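Local coordinates for enoyl-CoA hydratase, EchA3 (Mycobacterium marinum M, PDB 3R6H), which probably acts as a lyase of lipid metabolism, being a crotonase-like member of the enoyl-CoA hydratase/isomerase family, at residues 23-28 with 56-61; 110-115 with 145-150; 119-124 with 188-193. One frame throughout, in Å; residues are numbered along the deposited sequence.

Contact 1. Residues 23-28 with 56-61; sequences GKVNVL and NHRVFS
N26 reaches across from one loop to the other, and following it outward from the backbone explains most of this contact. Its CB sits 3.5 Å from F60 O and looks on toward the CA of S61. CG lies anti to its own carbonyl carbon (chi1 -68°), which carries the amide toward the 56-61 loop. At the tip ND2 donates to F60 O at 3.0 Å, a nearly straight bond (169° at the hydrogen) with the acceptor lying in the amide plane. The other branch, OD1, slides past the N56 amide, which runs the opposite way with its plane turned 46° from that of N26. The backbone of N26 is used too: its O takes the hydroxyl of S61, OG to O 2.7 Å, with the donor above the carbonyl plane, while the methyl CD1 of L28 rests beside the same OG.

At the other end K24 O is gripped by two side chains. N56 ND2 comes in from above the carbonyl plane at 3.2 Å, and NH2 of R58 arrives in that plane, on a lone pair, at 2.9 Å; NH1 of R58 adds a weak bond. N56 OD1 meanwhile accepts from R58 N (an Asx turn) and from V59 N, together an Asx motif that fixes the amide's rotation and leaves ND2 pointing at K24 O. Alongside, CG1 of V25 meets CG1 of V59 at 3.9 Å.

D21 also takes a bond from N56 ND2, and S61 OG accepts one from the backbone N of G63. Within 23-28 and 56-61 every hydrogen bond across runs from a side-chain donor to a main-chain carbonyl, so the join here depends on side chains, while backbone bonds of V25 with G62 and L28 with G63 continue it.

Contact 2. Residues 110-115 with 145-150; sequences GAFLLC and EVLKLR
L147 lies against the edge of the F112 ring, its CD2 close to the ring plane and 3.9 Å from CD1. CE1 of the ring is just as near to CD2, and CG and CD1 of L147 reach that same CE1 from one side of the ring plane, standing farther off it than CD2 does.

V146, the residue before L147, makes the middle of the contact. Its CG1, anti to the backbone N (chi1 168°), fits between F112 O and the CB of C115, just past the helix end: it is 3.5 Å from F112 O and 3.6 Å from C115 CB. The sulfur of C115 is only loosely in touch with CD2 of L147.

R150 closes the far end. Its CG passes C115 CB at 4.1 Å, the chain is bent at chi2 and chi3, and NH2 lies 2.8 Å from C115 O, which sits near the guanidinium plane. That bond is weak, with 118° at the hydrogen; G117 O is the stronger partner of NH2, so the guanidinium meets two carbonyls beyond the end of helix 109-114.

Helix 141-150 therefore packs on the C-terminal part of helix 109-114 in the buried middle of the chain. F85 and S88 of helix 75-92 touch F112 and V146, I220 of helix 214-225 lies on V146, and R120 of strand 119-122 packs against C115 and R150. Q157 of the second subunit also packs on R150, placing this end of the helix at the subunit interface.

Contact 3. Residues 119-124 with 188-193; sequences HRVAAH and SRAEEA
This is a light, largely apolar contact of a helix laid on a sheet: H119 and V121 of strand 119-122 face helix 186-198, which runs nearly antiparallel to the strand, with the segment axes 8.8 Å apart at 159°. V121 points toward the helix and brings CG2 to within 4.3 Å of A190 CA, with A190 CB also close by. Its other methyl, CG1, faces CG of R189. At the start of the strand H119 has CG anti to the backbone N (chi1 -175°), and CD2 meets the CB of A193 at 4.0 Å.

The polar tips do not bond to one another across the contact. H119 NE2 bonds to E179, which also forms a salt bridge with R189 NE; H119 NE2 and R189 NH2 are 4.4 Å apart, and if H119 were protonated E179 would probably ease the repulsion. R189 NH1 makes a further salt bridge to E192 OE1 at 2.8 Å, and A193 CB lies over one face of the R189 guanidinium, toward its rim.

Around the contact, A190 also packs on V99 and A101 of the adjacent strand 98-102, F197 meets H119 edge-to-face, and Q158 of the second subunit bonds to H119 ND1.

From the N terminus, contact 1 comes first, joining the loop after strand 15-20 to the loop after strand 50-54 and closing a loop that holds helix 30-46 and strand 50-54. It is complete before contact 2 opens on helix 109-114, yet the two touch where F60 packs on G110 and L113. Contacts 2 and 3 cross: strand 119-122 follows helix 109-114 directly, and each then waits for a later helix, 141-150 for contact 2 and 186-198 for contact 3. R120 lies between them, close to L114, C115 and R150. Contact 1 ties two loops that follow sheet strands, contact 2 two helices and contact 3 the sheet to helix 186-198; the last two reach the second subunit.

Contact 1. Residues 23-28 with 56-61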
loop_
_atom_site.group_PDB
_atom_site.type_symbol
_atom_site.label_atom_id
_atom_site.label_comp_id
_atom_site.label_asym_id
_atom_site.label_seq_id
_atom_site.Cartn_x
_atom_site.Cartn_y
_atom_site.Cartn_z
ATOM N N GLY A 23 31.603 10.563 -14.420
ATOM C CA GLY A 23 31.756 11.820 -15.133
ATOM C C GLY A 23 30.587 12.165 -16.034
ATOM O O GLY A 23 30.599 13.219 -16.670
ATOM N N LYS A 24 29.576 11.285 -16.082
ATOM C CA LYS A 24 28.377 11.495 -16.891
ATOM C C LYS A 24 27.109 11.261 -16.037
ATOM O O LYS A 24 26.909 11.966 -15.060
ATOM C CB LYS A 24 28.424 10.602 -18.124
ATOM C CG LYS A 24 29.672 10.880 -18.982
ATOM C CD LYS A 24 29.764 9.954 -20.188
ATOM C CE LYS A 24 31.004 10.336 -21.002
ATOM N NZ LYS A 24 31.392 9.266 -21.956
ATOM N N VAL A 25 26.289 10.266 -16.392
ATOM C CA VAL A 25 25.006 10.052 -15.704
ATOM C C VAL A 25 24.951 8.701 -14.955
ATOM O O VAL A 25 23.878 8.175 -14.657
ATOM C CB VAL A 25 23.802 10.275 -16.648
ATOM C CG1 VAL A 25 23.715 11.769 -17.031
ATOM C CG2 VAL A 25 23.877 9.381 -17.889
ATOM N N ASN A 26 26.120 8.177 -14.601
ATOM C CA ASN A 26 26.259 6.950 -13.799
ATOM C C ASN A 26 25.440 5.775 -14.344
ATOM O O ASN A 26 24.788 5.051 -13.583
ATOM C CB ASN A 26 25.850 7.188 -12.321
ATOM C CG ASN A 26 26.800 8.106 -11.567
ATOM O OD1 ASN A 26 27.993 8.226 -11.900
ATOM N ND2 ASN A 26 26.271 8.767 -10.535
ATOM N N VAL A 27 25.487 5.566 -15.651
ATOM C CA VAL A 27 24.793 4.403 -16.213
ATOM C C VAL A 27 25.309 3.116 -15.589
ATOM O O VAL A 27 26.510 2.951 -15.327
ATOM C CB VAL A 27 24.849 4.327 -17.760
ATOM C CG1 VAL A 27 24.037 5.505 -18.401
ATOM C CG2 VAL A 27 26.258 4.246 -18.214
ATOM N N LEU A 28 24.377 2.194 -15.358
ATOM C CA LEU A 28 24.664 0.937 -14.715
ATOM C C LEU A 28 24.976 -0.134 -15.757
ATOM O O LEU A 28 24.316 -1.167 -15.816
ATOM C CB LEU A 28 23.490 0.543 -13.794
ATOM C CG LEU A 28 23.273 1.567 -12.666
ATOM C CD1 LEU A 28 21.840 1.570 -12.053
ATOM C CD2 LEU A 28 24.322 1.370 -11.576
ATOM N N ASN A 56 26.363 11.179 -8.129
ATOM C CA ASN A 56 27.251 12.322 -8.291
ATOM C C ASN A 56 26.453 13.618 -8.134
ATOM O O ASN A 56 25.310 13.615 -7.655
ATOM C CB ASN A 56 28.075 12.224 -9.610
ATOM C CG ASN A 56 27.239 12.310 -10.877
ATOM O OD1 ASN A 56 26.112 12.833 -10.884
ATOM N ND2 ASN A 56 27.812 11.820 -11.989
ATOM N N HIS A 57 27.036 14.748 -8.506
ATOM C CA HIS A 57 26.339 16.013 -8.293
ATOM C C HIS A 57 25.184 16.300 -9.224
ATOM O O HIS A 57 24.379 17.187 -8.938
ATOM C CB HIS A 57 27.342 17.188 -8.261
ATOM C CG HIS A 57 27.922 17.383 -6.910
ATOM N ND1 HIS A 57 28.893 16.549 -6.399
ATOM C CD2 HIS A 57 27.613 18.255 -5.921
ATOM C CE1 HIS A 57 29.182 16.920 -5.164
ATOM N NE2 HIS A 57 28.422 17.955 -4.853
ATOM N N ARG A 58 25.084 15.578 -10.328
ATOM C CA ARG A 58 24.040 15.840 -11.289
ATOM C C ARG A 58 22.940 14.795 -11.331
ATOM O O ARG A 58 21.824 15.111 -11.754
ATOM C CB ARG A 58 24.646 16.024 -12.664
ATOM C CG ARG A 58 25.417 17.363 -12.714
ATOM C CD ARG A 58 26.259 17.484 -13.970
ATOM N NE ARG A 58 27.299 16.457 -14.001
ATOM C CZ ARG A 58 27.217 15.292 -14.644
ATOM N NH1 ARG A 58 26.108 14.953 -15.322
ATOM N NH2 ARG A 58 28.244 14.449 -14.573
ATOM N N VAL A 59 23.260 13.562 -10.927
ATOM C CA VAL A 59 22.285 12.454 -10.981
ATOM C C VAL A 59 22.540 11.445 -9.880
ATOM O O VAL A 59 23.647 11.319 -9.392
ATOM C CB VAL A 59 22.353 11.622 -12.319
ATOM C CG1 VAL A 59 22.144 12.509 -13.582
ATOM C CG2 VAL A 59 23.682 10.819 -12.430
ATOM N N PHE A 60 21.520 10.667 -9.518
ATOM C CA PHE A 60 21.782 9.412 -8.850
ATOM C C PHE A 60 22.282 8.405 -9.908
ATOM O O PHE A 60 23.456 8.014 -9.915
ATOM C CB PHE A 60 20.560 8.878 -8.108
ATOM C CG PHE A 60 20.840 7.599 -7.383
ATOM C CD1 PHE A 60 21.764 7.579 -6.331
ATOM C CD2 PHE A 60 20.200 6.418 -7.732
ATOM C CE1 PHE A 60 22.062 6.377 -5.651
ATOM C CE2 PHE A 60 20.491 5.228 -7.075
ATOM C CZ PHE A 60 21.420 5.195 -6.031
ATOM N N SER A 61 21.394 8.024 -10.823
ATOM C CA SER A 61 21.761 7.243 -12.002
ATOM C C SER A 61 20.683 7.369 -13.073
ATOM O O SER A 61 19.493 7.353 -12.774
ATOM C CB SER A 61 21.988 5.780 -11.644
ATOM O OG SER A 61 22.173 4.976 -12.817
#

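Contact 2. Residues 110-115 with 145-150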
loop_
_atom_site.group_PDB
_atom_site.type_symbol
_atom_site.label_atom_id
_atom_site.label_comp_id
_atom_site.label_asym_id
_atom_site.label_seq_id
_atom_site.Cartn_x
_atom_site.Cartn_y
_atom_site.Cartn_z
ATOM N N GLY A 110 18.116 3.204 -12.356
ATOM C CA GLY A 110 18.517 4.089 -11.276
ATOM C C GLY A 110 17.432 4.164 -10.201
ATOM O O GLY A 110 17.724 4.212 -9.006
ATOM N N ALA A 111 16.180 4.196 -10.644
ATOM C CA ALA A 111 15.039 4.153 -9.717
ATOM C C ALA A 111 14.935 2.797 -9.004
ATOM O O ALA A 111 14.587 2.721 -7.822
ATOM C CB ALA A 111 13.712 4.494 -10.486
ATOM N N PHE A 112 15.186 1.709 -9.714
ATOM C CA PHE A 112 15.131 0.395 -9.069
ATOM C C PHE A 112 16.242 0.252 -8.039
ATOM O O PHE A 112 15.997 -0.288 -6.959
ATOM C CB PHE A 112 15.137 -0.751 -10.084
ATOM C CG PHE A 112 14.199 -0.552 -11.229
ATOM C CD1 PHE A 112 12.928 0.013 -11.053
ATOM C CD2 PHE A 112 14.580 -0.934 -12.508
ATOM C CE1 PHE A 112 12.086 0.238 -12.133
ATOM C CE2 PHE A 112 13.745 -0.715 -13.585
ATOM C CZ PHE A 112 12.496 -0.138 -13.424
ATOM N N LEU A 113 17.439 0.766 -8.360
ATOM C CA LEU A 113 18.549 0.810 -7.411
ATOM C C LEU A 113 18.173 1.655 -6.169
ATOM O O LEU A 113 18.425 1.225 -5.031
ATOM C CB LEU A 113 19.835 1.331 -8.100
ATOM C CG LEU A 113 21.092 1.350 -7.239
ATOM C CD1 LEU A 113 21.399 -0.068 -6.836
ATOM C CD2 LEU A 113 22.296 1.966 -8.005
ATOM N N LEU A 114 17.576 2.829 -6.399
ATOM C CA LEU A 114 17.118 3.717 -5.326
ATOM C C LEU A 114 16.174 2.942 -4.377
ATOM O O LEU A 114 16.294 3.028 -3.159
ATOM C CB LEU A 114 16.399 4.945 -5.929
ATOM C CG LEU A 114 15.601 5.813 -4.973
ATOM C CD1 LEU A 114 16.569 6.467 -3.963
ATOM C CD2 LEU A 114 14.787 6.836 -5.809
ATOM N N CYS A 115 15.265 2.152 -4.960
ATOM C CA CYS A 115 14.300 1.346 -4.199
ATOM C C CYS A 115 14.899 0.083 -3.538
ATOM O O CYS A 115 14.168 -0.696 -2.890
ATOM C CB CYS A 115 13.177 0.921 -5.117
ATOM S SG CYS A 115 12.039 2.260 -5.531
ATOM N N GLU A 145 8.903 -6.237 -9.249
ATOM C CA GLU A 145 8.849 -6.690 -7.852
ATOM C C GLU A 145 9.520 -5.674 -6.914
ATOM O O GLU A 145 9.059 -5.448 -5.788
ATOM C CB GLU A 145 9.497 -8.065 -7.722
ATOM C CG GLU A 145 8.731 -9.188 -8.440
ATOM C CD GLU A 145 7.471 -9.622 -7.778
ATOM O OE1 GLU A 145 7.230 -9.314 -6.580
ATOM O OE2 GLU A 145 6.655 -10.295 -8.475
ATOM N N VAL A 146 10.601 -5.071 -7.370
ATOM C CA VAL A 146 11.278 -4.013 -6.621
ATOM C C VAL A 146 10.338 -2.815 -6.416
ATOM O O VAL A 146 10.186 -2.333 -5.282
ATOM C CB VAL A 146 12.572 -3.557 -7.320
ATOM C CG1 VAL A 146 13.111 -2.287 -6.704
ATOM C CG2 VAL A 146 13.678 -4.678 -7.280
ATOM N N LEU A 147 9.644 -2.402 -7.482
ATOM C CA LEU A 147 8.667 -1.322 -7.362
ATOM C C LEU A 147 7.521 -1.702 -6.424
ATOM O O LEU A 147 7.119 -0.912 -5.579
ATOM C CB LEU A 147 8.114 -0.894 -8.716
ATOM C CG LEU A 147 9.081 -0.262 -9.713
ATOM C CD1 LEU A 147 8.335 -0.020 -11.010
ATOM C CD2 LEU A 147 9.730 1.035 -9.156
ATOM N N LYS A 148 6.997 -2.919 -6.575
ATOM C CA LYS A 148 5.814 -3.342 -5.812
ATOM C C LYS A 148 6.136 -3.389 -4.327
ATOM O O LYS A 148 5.269 -3.149 -3.495
ATOM C CB LYS A 148 5.362 -4.719 -6.255
ATOM C CG LYS A 148 3.938 -5.053 -5.804
ATOM C CD LYS A 148 3.476 -6.352 -6.377
ATOM C CE LYS A 148 3.959 -7.515 -5.573
ATOM N NZ LYS A 148 3.131 -8.769 -5.879
ATOM N N LEU A 149 7.388 -3.679 -3.993
ATOM C CA LEU A 149 7.788 -3.740 -2.600
ATOM C C LEU A 149 7.680 -2.382 -1.884
ATOM O O LEU A 149 7.522 -2.358 -0.651
ATOM C CB LEU A 149 9.244 -4.235 -2.463
ATOM C CG LEU A 149 9.776 -4.541 -1.069
ATOM C CD1 LEU A 149 9.061 -5.694 -0.360
ATOM C CD2 LEU A 149 11.290 -4.885 -1.238
ATOM N N ARG A 150 7.845 -1.281 -2.619
ATOM C CA ARG A 150 7.950 0.068 -2.013
ATOM C C ARG A 150 6.822 1.027 -2.353
ATOM O O ARG A 150 6.438 1.849 -1.537
ATOM C CB ARG A 150 9.284 0.741 -2.349
ATOM C CG ARG A 150 10.517 -0.090 -2.112
ATOM C CD ARG A 150 10.612 -0.613 -0.723
ATOM N NE ARG A 150 11.180 0.311 0.273
ATOM C CZ ARG A 150 12.485 0.479 0.504
ATOM N NH1 ARG A 150 12.899 1.242 1.499
ATOM N NH2 ARG A 150 13.386 -0.155 -0.228
#

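Contact 3. Residues 119-124 with 188-193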
loop_
_atom_site.group_PDB
_atom_site.type_symbol
_atom_site.label_atom_id
_atom_site.label_comp_id
_atom_site.label_asym_id
_atom_site.label_seq_id
_atom_site.Cartn_x
_atom_site.Cartn_y
_atom_site.Cartn_z
ATOM N N HIS A 119 16.637 3.051 3.544
ATOM C CA HIS A 119 16.246 4.435 3.787
ATOM C C HIS A 119 16.775 5.235 2.600
ATOM O O HIS A 119 17.961 5.116 2.223
ATOM C CB HIS A 119 16.827 4.981 5.100
ATOM C CG HIS A 119 16.343 6.356 5.444
ATOM N ND1 HIS A 119 15.035 6.610 5.778
ATOM C CD2 HIS A 119 16.986 7.552 5.510
ATOM C CE1 HIS A 119 14.885 7.899 6.041
ATOM N NE2 HIS A 119 16.050 8.501 5.861
ATOM N N ARG A 120 15.886 6.035 2.019
ATOM C CA ARG A 120 16.163 6.754 0.783
ATOM C C ARG A 120 15.960 8.251 0.949
ATOM O O ARG A 120 14.854 8.696 1.230
ATOM C CB ARG A 120 15.253 6.209 -0.300
ATOM C CG ARG A 120 15.407 4.765 -0.593
ATOM C CD ARG A 120 14.193 4.207 -1.279
ATOM N NE ARG A 120 13.015 4.284 -0.431
ATOM C CZ ARG A 120 11.798 3.920 -0.826
ATOM N NH1 ARG A 120 11.604 3.494 -2.084
ATOM N NH2 ARG A 120 10.774 4.009 -0.001
ATOM N N VAL A 121 17.042 9.020 0.784
ATOM C CA VAL A 121 17.069 10.475 0.980
ATOM C C VAL A 121 17.242 11.161 -0.390
ATOM O O VAL A 121 18.168 10.825 -1.151
ATOM C CB VAL A 121 18.227 10.898 1.898
ATOM C CG1 VAL A 121 18.186 12.395 2.143
ATOM C CG2 VAL A 121 18.191 10.137 3.251
ATOM N N ALA A 122 16.383 12.130 -0.675
ATOM C CA ALA A 122 16.438 12.936 -1.898
ATOM C C ALA A 122 16.077 14.375 -1.634
ATOM O O ALA A 122 15.513 14.719 -0.598
ATOM C CB ALA A 122 15.494 12.364 -3.000
ATOM N N ALA A 123 16.425 15.232 -2.591
ATOM C CA ALA A 123 16.003 16.620 -2.544
ATOM C C ALA A 123 14.701 16.824 -3.304
ATOM O O ALA A 123 14.349 16.041 -4.197
ATOM C CB ALA A 123 17.092 17.509 -3.168
ATOM N N HIS A 124 14.027 17.915 -2.990
ATOM C CA HIS A 124 12.703 18.179 -3.556
ATOM C C HIS A 124 12.598 18.051 -5.075
ATOM O O HIS A 124 11.591 17.513 -5.584
ATOM C CB HIS A 124 12.208 19.564 -3.133
ATOM C CG HIS A 124 11.025 20.034 -3.936
ATOM N ND1 HIS A 124 11.160 20.693 -5.145
ATOM C CD2 HIS A 124 9.699 19.907 -3.720
ATOM C CE1 HIS A 124 9.957 20.963 -5.631
ATOM N NE2 HIS A 124 9.055 20.505 -4.778
ATOM N N SER A 188 25.321 14.266 3.327
ATOM C CA SER A 188 25.602 14.347 4.753
ATOM C C SER A 188 24.456 13.767 5.589
ATOM O O SER A 188 24.725 13.059 6.574
ATOM C CB SER A 188 25.994 15.773 5.190
ATOM O OG SER A 188 24.980 16.705 4.961
ATOM N N ARG A 189 23.202 14.009 5.184
ATOM C CA ARG A 189 22.068 13.457 5.924
ATOM C C ARG A 189 22.011 11.917 5.765
ATOM O O ARG A 189 21.760 11.205 6.742
ATOM C CB ARG A 189 20.746 14.105 5.537
ATOM C CG ARG A 189 19.538 13.453 6.158
ATOM C CD ARG A 189 19.444 13.600 7.667
ATOM N NE ARG A 189 18.404 12.683 8.082
ATOM C CZ ARG A 189 18.443 11.816 9.080
ATOM N NH1 ARG A 189 19.431 11.807 9.976
ATOM N NH2 ARG A 189 17.389 11.009 9.243
ATOM N N ALA A 190 22.303 11.405 4.562
ATOM C CA ALA A 190 22.351 9.951 4.357
ATOM C C ALA A 190 23.406 9.297 5.256
ATOM O O ALA A 190 23.158 8.241 5.876
ATOM C CB ALA A 190 22.603 9.627 2.867
ATOM N N GLU A 191 24.565 9.944 5.367
ATOM C CA GLU A 191 25.643 9.444 6.239
ATOM C C GLU A 191 25.240 9.511 7.719
ATOM O O GLU A 191 25.477 8.554 8.465
ATOM C CB GLU A 191 26.956 10.223 5.965
ATOM C CG GLU A 191 27.514 9.937 4.608
ATOM C CD GLU A 191 28.624 10.887 4.142
ATOM O OE1 GLU A 191 28.767 11.968 4.729
ATOM O OE2 GLU A 191 29.284 10.570 3.144
ATOM N N GLU A 192 24.577 10.601 8.140
ATOM C CA GLU A 192 24.062 10.716 9.493
ATOM C C GLU A 192 23.062 9.609 9.789
ATOM O O GLU A 192 23.095 8.974 10.848
ATOM C CB GLU A 192 23.396 12.081 9.709
ATOM C CG GLU A 192 23.023 12.395 11.173
ATOM C CD GLU A 192 22.216 13.703 11.341
ATOM O OE1 GLU A 192 21.180 13.944 10.635
ATOM O OE2 GLU A 192 22.616 14.506 12.221
ATOM N N ALA A 193 22.139 9.390 8.855
ATOM C CA ALA A 193 21.115 8.361 9.069
ATOM C C ALA A 193 21.732 6.975 9.186
ATOM O O ALA A 193 21.285 6.169 9.996
ATOM C CB ALA A 193 20.061 8.388 7.931
#